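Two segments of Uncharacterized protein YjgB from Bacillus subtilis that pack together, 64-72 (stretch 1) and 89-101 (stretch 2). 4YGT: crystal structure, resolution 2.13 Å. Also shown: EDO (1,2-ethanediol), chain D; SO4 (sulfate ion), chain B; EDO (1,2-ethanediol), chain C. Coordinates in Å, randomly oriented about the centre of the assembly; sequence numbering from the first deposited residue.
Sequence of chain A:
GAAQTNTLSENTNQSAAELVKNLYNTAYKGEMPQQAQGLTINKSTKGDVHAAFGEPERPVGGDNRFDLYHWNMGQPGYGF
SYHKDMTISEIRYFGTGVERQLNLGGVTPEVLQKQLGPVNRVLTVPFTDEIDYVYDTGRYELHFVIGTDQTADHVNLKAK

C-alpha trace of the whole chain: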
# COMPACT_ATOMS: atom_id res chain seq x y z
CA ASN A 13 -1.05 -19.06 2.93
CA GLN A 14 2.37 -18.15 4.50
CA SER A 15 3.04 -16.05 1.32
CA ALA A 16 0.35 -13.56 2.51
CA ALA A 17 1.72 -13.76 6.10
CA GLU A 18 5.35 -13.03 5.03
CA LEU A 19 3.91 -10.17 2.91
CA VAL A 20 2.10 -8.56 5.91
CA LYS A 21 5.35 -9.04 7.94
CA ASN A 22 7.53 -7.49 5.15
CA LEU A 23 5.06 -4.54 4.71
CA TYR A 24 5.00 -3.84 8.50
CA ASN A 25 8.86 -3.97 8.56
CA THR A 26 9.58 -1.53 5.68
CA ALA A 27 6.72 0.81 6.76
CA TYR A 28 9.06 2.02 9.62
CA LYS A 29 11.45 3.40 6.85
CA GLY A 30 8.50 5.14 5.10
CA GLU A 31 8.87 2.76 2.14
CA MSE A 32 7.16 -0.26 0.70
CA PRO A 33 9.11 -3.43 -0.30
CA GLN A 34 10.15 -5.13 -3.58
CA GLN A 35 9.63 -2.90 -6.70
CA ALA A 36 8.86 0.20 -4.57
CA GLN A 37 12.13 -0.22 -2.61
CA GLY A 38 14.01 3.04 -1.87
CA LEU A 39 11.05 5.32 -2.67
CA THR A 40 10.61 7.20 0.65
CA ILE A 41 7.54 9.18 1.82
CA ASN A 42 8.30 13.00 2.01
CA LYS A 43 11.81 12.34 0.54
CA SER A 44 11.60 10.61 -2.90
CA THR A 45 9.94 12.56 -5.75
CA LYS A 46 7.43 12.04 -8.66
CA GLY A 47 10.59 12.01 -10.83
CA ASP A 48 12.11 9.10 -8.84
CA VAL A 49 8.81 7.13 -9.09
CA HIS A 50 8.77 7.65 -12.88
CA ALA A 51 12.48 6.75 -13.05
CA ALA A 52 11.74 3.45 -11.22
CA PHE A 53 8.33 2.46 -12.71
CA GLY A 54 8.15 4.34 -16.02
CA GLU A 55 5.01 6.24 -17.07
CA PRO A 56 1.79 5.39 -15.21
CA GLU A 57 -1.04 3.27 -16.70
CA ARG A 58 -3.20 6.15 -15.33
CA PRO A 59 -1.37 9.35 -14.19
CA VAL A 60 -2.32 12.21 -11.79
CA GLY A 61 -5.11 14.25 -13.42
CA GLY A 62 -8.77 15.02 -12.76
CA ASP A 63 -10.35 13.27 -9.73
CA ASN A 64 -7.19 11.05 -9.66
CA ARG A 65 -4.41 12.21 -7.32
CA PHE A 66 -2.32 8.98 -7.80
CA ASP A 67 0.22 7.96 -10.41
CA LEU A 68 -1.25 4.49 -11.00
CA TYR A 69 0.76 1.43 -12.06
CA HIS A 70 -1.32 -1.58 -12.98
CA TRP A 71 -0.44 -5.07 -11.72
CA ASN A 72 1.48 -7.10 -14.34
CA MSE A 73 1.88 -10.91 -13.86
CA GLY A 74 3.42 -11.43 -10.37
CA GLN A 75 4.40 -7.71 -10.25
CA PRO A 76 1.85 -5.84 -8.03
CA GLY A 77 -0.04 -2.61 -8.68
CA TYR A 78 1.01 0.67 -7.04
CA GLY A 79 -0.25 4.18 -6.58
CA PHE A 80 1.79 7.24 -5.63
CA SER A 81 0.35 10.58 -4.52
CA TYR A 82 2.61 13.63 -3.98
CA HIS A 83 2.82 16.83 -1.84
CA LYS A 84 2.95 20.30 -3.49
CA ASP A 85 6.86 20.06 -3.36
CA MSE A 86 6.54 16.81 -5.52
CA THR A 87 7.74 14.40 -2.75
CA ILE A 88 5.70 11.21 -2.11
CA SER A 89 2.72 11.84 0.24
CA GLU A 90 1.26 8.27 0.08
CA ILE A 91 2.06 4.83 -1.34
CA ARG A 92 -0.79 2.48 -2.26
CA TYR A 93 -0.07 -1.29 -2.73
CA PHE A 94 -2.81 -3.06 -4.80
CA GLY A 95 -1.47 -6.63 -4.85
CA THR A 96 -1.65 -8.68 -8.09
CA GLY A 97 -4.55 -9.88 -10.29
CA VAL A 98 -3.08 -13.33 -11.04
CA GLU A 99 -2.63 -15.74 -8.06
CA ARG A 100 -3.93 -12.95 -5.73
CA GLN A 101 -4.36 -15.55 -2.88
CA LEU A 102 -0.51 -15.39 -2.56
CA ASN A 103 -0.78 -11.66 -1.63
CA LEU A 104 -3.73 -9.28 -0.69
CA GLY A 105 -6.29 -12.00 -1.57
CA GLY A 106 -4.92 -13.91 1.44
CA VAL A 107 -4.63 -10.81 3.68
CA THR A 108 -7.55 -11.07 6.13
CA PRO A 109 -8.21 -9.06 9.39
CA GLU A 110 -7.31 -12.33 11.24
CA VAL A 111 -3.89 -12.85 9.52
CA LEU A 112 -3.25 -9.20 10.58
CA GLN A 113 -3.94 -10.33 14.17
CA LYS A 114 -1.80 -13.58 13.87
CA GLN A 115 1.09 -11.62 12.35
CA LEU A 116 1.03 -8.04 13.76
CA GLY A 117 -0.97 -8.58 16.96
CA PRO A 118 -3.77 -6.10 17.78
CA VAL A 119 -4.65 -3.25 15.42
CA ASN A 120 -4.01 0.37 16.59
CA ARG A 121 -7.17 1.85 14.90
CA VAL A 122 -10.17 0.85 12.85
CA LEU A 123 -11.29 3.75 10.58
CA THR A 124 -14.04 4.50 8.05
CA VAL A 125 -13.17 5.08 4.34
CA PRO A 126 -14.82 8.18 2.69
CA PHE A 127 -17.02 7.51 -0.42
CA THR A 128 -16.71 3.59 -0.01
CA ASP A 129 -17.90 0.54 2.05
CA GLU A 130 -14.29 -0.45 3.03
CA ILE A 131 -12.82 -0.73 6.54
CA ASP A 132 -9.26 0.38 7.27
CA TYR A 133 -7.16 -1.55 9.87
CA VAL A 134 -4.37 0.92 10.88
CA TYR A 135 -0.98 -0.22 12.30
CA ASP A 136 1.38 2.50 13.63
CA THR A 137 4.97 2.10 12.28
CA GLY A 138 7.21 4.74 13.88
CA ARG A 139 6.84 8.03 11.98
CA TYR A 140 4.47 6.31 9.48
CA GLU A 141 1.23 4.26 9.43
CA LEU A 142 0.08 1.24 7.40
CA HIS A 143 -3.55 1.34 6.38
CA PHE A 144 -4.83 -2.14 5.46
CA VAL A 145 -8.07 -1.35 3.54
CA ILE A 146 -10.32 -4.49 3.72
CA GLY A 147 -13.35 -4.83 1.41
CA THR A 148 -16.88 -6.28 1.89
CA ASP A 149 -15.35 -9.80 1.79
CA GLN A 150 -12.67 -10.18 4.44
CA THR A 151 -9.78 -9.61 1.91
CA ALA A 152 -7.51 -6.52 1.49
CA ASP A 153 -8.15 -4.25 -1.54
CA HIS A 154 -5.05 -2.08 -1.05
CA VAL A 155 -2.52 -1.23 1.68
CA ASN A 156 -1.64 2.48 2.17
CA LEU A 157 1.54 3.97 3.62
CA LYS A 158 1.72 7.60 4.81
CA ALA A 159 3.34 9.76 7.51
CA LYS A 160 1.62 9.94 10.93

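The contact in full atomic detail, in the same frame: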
# COMPACT_ATOMS: atom_id res chain seq x y z
N ASN A 64 -8.25 11.98 -10.00
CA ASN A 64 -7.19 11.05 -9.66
C ASN A 64 -5.95 11.79 -9.15
O ASN A 64 -5.30 12.51 -9.92
CB ASN A 64 -6.82 10.19 -10.87
CG ASN A 64 -5.77 9.16 -10.54
OD1 ASN A 64 -5.76 8.59 -9.44
ND2 ASN A 64 -4.87 8.90 -11.47
N ARG A 65 -5.61 11.58 -7.88
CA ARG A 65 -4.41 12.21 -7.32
C ARG A 65 -3.24 11.20 -7.17
O ARG A 65 -2.24 11.52 -6.53
CB ARG A 65 -4.72 12.94 -6.00
CG ARG A 65 -5.14 12.05 -4.87
CD ARG A 65 -5.67 12.85 -3.71
NE ARG A 65 -5.90 11.93 -2.60
CZ ARG A 65 -4.97 11.59 -1.72
NH1 ARG A 65 -3.76 12.14 -1.77
NH2 ARG A 65 -5.24 10.70 -0.77
N PHE A 66 -3.34 10.03 -7.84
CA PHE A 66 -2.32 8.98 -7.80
C PHE A 66 -1.77 8.64 -9.15
O PHE A 66 -2.53 8.42 -10.08
CB PHE A 66 -2.88 7.67 -7.19
CG PHE A 66 -3.03 7.71 -5.70
CD1 PHE A 66 -4.15 8.30 -5.11
CD2 PHE A 66 -2.04 7.19 -4.87
CE1 PHE A 66 -4.26 8.39 -3.72
CE2 PHE A 66 -2.16 7.26 -3.49
CZ PHE A 66 -3.26 7.87 -2.92
N ASP A 67 -0.44 8.52 -9.23
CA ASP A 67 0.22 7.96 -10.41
C ASP A 67 -0.04 6.48 -10.27
O ASP A 67 0.38 5.89 -9.27
CB ASP A 67 1.72 8.30 -10.43
CG ASP A 67 2.05 9.58 -11.16
OD1 ASP A 67 1.17 10.10 -11.90
OD2 ASP A 67 3.18 10.06 -11.01
N LEU A 68 -0.86 5.90 -11.16
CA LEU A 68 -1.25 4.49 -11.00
C LEU A 68 -0.53 3.54 -11.96
O LEU A 68 -0.44 3.77 -13.17
CB LEU A 68 -2.76 4.34 -11.14
CG LEU A 68 -3.58 4.99 -10.04
CD1 LEU A 68 -4.99 5.28 -10.53
CD2 LEU A 68 -3.59 4.13 -8.77
N TYR A 69 0.02 2.47 -11.37
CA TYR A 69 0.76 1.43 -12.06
C TYR A 69 0.01 0.14 -11.87
O TYR A 69 -0.19 -0.30 -10.74
CB TYR A 69 2.20 1.36 -11.54
CG TYR A 69 2.98 2.63 -11.82
CD1 TYR A 69 3.65 2.80 -13.02
CD2 TYR A 69 3.04 3.66 -10.88
CE1 TYR A 69 4.36 3.97 -13.29
CE2 TYR A 69 3.75 4.83 -11.13
CZ TYR A 69 4.41 4.98 -12.35
OH TYR A 69 5.14 6.12 -12.60
N HIS A 70 -0.51 -0.38 -12.96
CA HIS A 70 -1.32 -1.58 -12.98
C HIS A 70 -0.50 -2.80 -12.60
O HIS A 70 0.70 -2.81 -12.85
CB HIS A 70 -1.91 -1.77 -14.40
CG HIS A 70 -3.14 -2.62 -14.42
ND1 HIS A 70 -3.06 -3.99 -14.53
CD2 HIS A 70 -4.44 -2.25 -14.35
CE1 HIS A 70 -4.31 -4.42 -14.52
NE2 HIS A 70 -5.18 -3.41 -14.40
N TRP A 71 -1.13 -3.81 -12.01
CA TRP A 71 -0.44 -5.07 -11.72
C TRP A 71 -0.12 -5.76 -13.05
O TRP A 71 -0.87 -5.63 -14.02
CB TRP A 71 -1.24 -5.99 -10.77
CG TRP A 71 -2.71 -6.19 -11.08
CD1 TRP A 71 -3.24 -6.75 -12.21
CD2 TRP A 71 -3.81 -5.94 -10.19
NE1 TRP A 71 -4.61 -6.85 -12.09
CE2 TRP A 71 -4.99 -6.36 -10.86
CE3 TRP A 71 -3.92 -5.38 -8.90
CZ2 TRP A 71 -6.27 -6.22 -10.29
CZ3 TRP A 71 -5.19 -5.26 -8.33
CH2 TRP A 71 -6.34 -5.67 -9.02
N ASN A 72 1.03 -6.41 -13.13
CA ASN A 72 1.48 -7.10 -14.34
C ASN A 72 2.09 -8.44 -13.91
O ASN A 72 3.10 -8.43 -13.21
CB ASN A 72 2.47 -6.23 -15.10
CG ASN A 72 2.83 -6.74 -16.46
OD1 ASN A 72 2.79 -7.94 -16.74
ND2 ASN A 72 3.16 -5.83 -17.35
N SER A 89 3.56 11.64 -0.94
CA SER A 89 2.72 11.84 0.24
C SER A 89 2.11 10.52 0.68
O SER A 89 1.89 10.35 1.88
CB SER A 89 1.64 12.89 0.02
OG SER A 89 0.92 12.70 -1.18
N GLU A 90 1.87 9.56 -0.26
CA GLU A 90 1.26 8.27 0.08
C GLU A 90 1.61 7.22 -0.94
O GLU A 90 1.71 7.51 -2.14
CB GLU A 90 -0.27 8.43 0.18
CG GLU A 90 -1.04 7.20 0.64
CD GLU A 90 -2.53 7.40 0.87
OE1 GLU A 90 -2.95 8.56 1.11
OE2 GLU A 90 -3.26 6.39 0.85
N ILE A 91 1.81 5.98 -0.45
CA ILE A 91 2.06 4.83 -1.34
C ILE A 91 0.89 3.88 -1.14
O ILE A 91 0.48 3.65 -0.01
CB ILE A 91 3.46 4.13 -1.15
CG1 ILE A 91 4.61 5.17 -1.20
CG2 ILE A 91 3.67 3.02 -2.20
CD1 ILE A 91 6.01 4.67 -0.78
N ARG A 92 0.32 3.40 -2.24
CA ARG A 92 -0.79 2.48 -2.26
C ARG A 92 -0.35 1.20 -2.98
O ARG A 92 0.08 1.25 -4.13
CB ARG A 92 -1.97 3.16 -2.94
CG ARG A 92 -3.31 2.57 -2.62
CD ARG A 92 -4.41 3.53 -2.99
NE ARG A 92 -4.66 4.55 -1.97
CZ ARG A 92 -5.54 5.54 -2.11
NH1 ARG A 92 -6.22 5.67 -3.24
NH2 ARG A 92 -5.71 6.42 -1.14
N TYR A 93 -0.41 0.05 -2.27
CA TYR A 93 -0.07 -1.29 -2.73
C TYR A 93 -1.38 -2.02 -3.08
O TYR A 93 -2.23 -2.18 -2.21
CB TYR A 93 0.73 -2.01 -1.63
CG TYR A 93 1.09 -3.45 -1.93
CD1 TYR A 93 2.24 -3.77 -2.65
CD2 TYR A 93 0.29 -4.49 -1.47
CE1 TYR A 93 2.55 -5.09 -2.96
CE2 TYR A 93 0.60 -5.82 -1.76
CZ TYR A 93 1.74 -6.12 -2.50
OH TYR A 93 2.04 -7.43 -2.80
N PHE A 94 -1.55 -2.46 -4.35
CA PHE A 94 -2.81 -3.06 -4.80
C PHE A 94 -2.79 -4.58 -4.92
O PHE A 94 -3.83 -5.19 -5.22
CB PHE A 94 -3.17 -2.46 -6.15
CG PHE A 94 -3.63 -1.03 -6.03
CD1 PHE A 94 -4.95 -0.72 -5.73
CD2 PHE A 94 -2.76 0.03 -6.31
CE1 PHE A 94 -5.38 0.60 -5.64
CE2 PHE A 94 -3.19 1.35 -6.24
CZ PHE A 94 -4.49 1.63 -5.92
N GLY A 95 -1.63 -5.20 -4.67
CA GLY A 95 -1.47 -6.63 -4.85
C GLY A 95 -1.45 -6.95 -6.33
O GLY A 95 -1.31 -6.04 -7.15
N THR A 96 -1.62 -8.23 -6.69
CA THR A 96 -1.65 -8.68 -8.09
C THR A 96 -3.08 -9.12 -8.47
O THR A 96 -3.97 -9.20 -7.61
CB THR A 96 -0.62 -9.81 -8.32
OG1 THR A 96 -1.13 -11.04 -7.81
CG2 THR A 96 0.74 -9.52 -7.69
N GLY A 97 -3.28 -9.39 -9.76
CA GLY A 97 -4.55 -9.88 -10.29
C GLY A 97 -4.48 -11.39 -10.40
O GLY A 97 -5.44 -12.08 -10.05
N VAL A 98 -3.32 -11.90 -10.88
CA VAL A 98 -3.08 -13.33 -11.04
C VAL A 98 -2.45 -13.89 -9.76
O VAL A 98 -1.53 -13.29 -9.20
CB VAL A 98 -2.28 -13.74 -12.31
CG1 VAL A 98 -3.07 -13.45 -13.58
CG2 VAL A 98 -0.90 -13.10 -12.38
N GLU A 99 -3.00 -15.04 -9.30
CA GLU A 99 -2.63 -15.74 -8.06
C GLU A 99 -2.61 -14.74 -6.89
O GLU A 99 -1.62 -14.64 -6.16
CB GLU A 99 -1.28 -16.49 -8.21
CG GLU A 99 -1.41 -17.83 -8.91
CD GLU A 99 -0.11 -18.61 -9.02
OE1 GLU A 99 0.26 -19.29 -8.04
OE2 GLU A 99 0.51 -18.57 -10.11
N ARG A 100 -3.73 -13.99 -6.74
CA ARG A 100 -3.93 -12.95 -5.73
C ARG A 100 -3.95 -13.54 -4.31
O ARG A 100 -3.58 -12.84 -3.37
CB ARG A 100 -5.22 -12.14 -6.00
CG ARG A 100 -5.39 -10.94 -5.07
CD ARG A 100 -6.63 -10.11 -5.35
NE ARG A 100 -6.73 -8.94 -4.46
CZ ARG A 100 -6.15 -7.77 -4.67
NH1 ARG A 100 -5.35 -7.59 -5.72
NH2 ARG A 100 -6.34 -6.76 -3.83
N GLN A 101 -4.34 -14.82 -4.16
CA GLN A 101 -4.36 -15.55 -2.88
C GLN A 101 -2.99 -15.45 -2.19
O GLN A 101 -2.92 -15.27 -0.97
CB GLN A 101 -4.76 -17.02 -3.11
C1 EDO D . -1.55 -9.22 -13.43
O1 EDO D . -1.90 -9.70 -12.12
C2 EDO D . -2.62 -9.50 -14.52
O2 EDO D . -3.32 -8.31 -14.87
S SO4 B . -8.65 9.49 -2.92
O1 SO4 B . -8.34 10.82 -3.46
O2 SO4 B . -8.57 8.45 -3.94
O3 SO4 B . -7.69 9.21 -1.84
O4 SO4 B . -9.99 9.44 -2.38
C1 EDO C . 5.05 -2.21 -12.18
O1 EDO C . 3.90 -1.45 -12.49
C2 EDO C . 4.67 -3.46 -11.39
O2 EDO C . 3.64 -4.15 -12.07

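Two stretches of a chain can pack closely without exchanging a single hydrogen bond, and the segments 64-72 and 89-101 of YjgB illustrate how. Stretch 1 contains a short strand that includes residues 67-69, flanked by loop; stretch 2 enters already in a strand, then turns through a loop into a 3-10 segment at 100-101. The backbones are not paired as neighbours in a sheet. At one end the CA atoms of Phe 66 and Arg 92 stand 8.7 Å apart, leaving room for side chains between them; at the other, the CA atoms of Trp 71 and Thr 96 approach to 5.3 Å. Together the stretches bury 511 Å², and with no hydrogen bond across, the contact rests on packing, charge pairing and a CH-pi contact.

Trp 71 contributes the largest share. Its CA-to-CB bond points toward stretch 2, and with chi1 at 47° (p) the indole lies against the backbone from Phe 94 to Gly 97. Trp 71 CG is 3.5 Å from Gly 97 N, which sits over one face of the ring, and Gly 97 CA lies 3.7 Å from the centroid of the five-membered ring, 18° off its normal, a CH-pi contact. The absence of a side chain permits this fit: an ideal CB on Gly 97 would come within 2.5 Å of Trp 71 NE1, a clash. Gly 95 answers to different constraints, for its phi of 72° by itself favours glycine, and a CB there would be crowded by Arg 100 NH1 at 3.2 Å.

The loop beneath the indole is braced from within. Arg 100 NH1 donates to Phe 94 O at 2.9 Å and to Thr 96 O at 2.8 Å, tying together carbonyls on both sides of Gly 95. The same Arg 100 NH1 lies 3.5 Å from Trp 71 CZ3, so the guanidinium that holds the turn also touches the ring packed on it. An ethanediol, probably from the crystallisation liquor, accepts hydrogen bonds through its O1 from Gly 97 N (2.8 Å) and Val 98 N (2.9 Å).

Midway, the contact is apolar. The CA-to-CB bond of Leu 68 points sideways, but the end of the side chain comes nearer, bringing Leu 68 CD2 to 3.8 Å from Phe 94 CE2.

Farther along, charge and aromatic surface combine. The Arg 92 guanidinium lies over one face of the Phe 66 ring, with Phe 66 CZ 3.4 Å from Arg 92 NH2, while Glu 90 approaches the ring edge. Arg 92 NH2 is held by a salt bridge to Glu 90 OE2 at 3.2 Å, and Glu 90 OE1 forms a long salt bridge with Arg 65 NH2 at 3.7 Å. The carboxylate thus serves two arginines whose NH2 atoms, Arg 65 NH2 and Arg 92 NH2, are only 4.3 Å apart. A sulfate, probably also from the liquor, adds further negative charge: Arg 65 NE donates to its O1 at 2.8 Å, and Arg 92 NH2 reaches its O3 through a weak hydrogen bond of 3.5 Å.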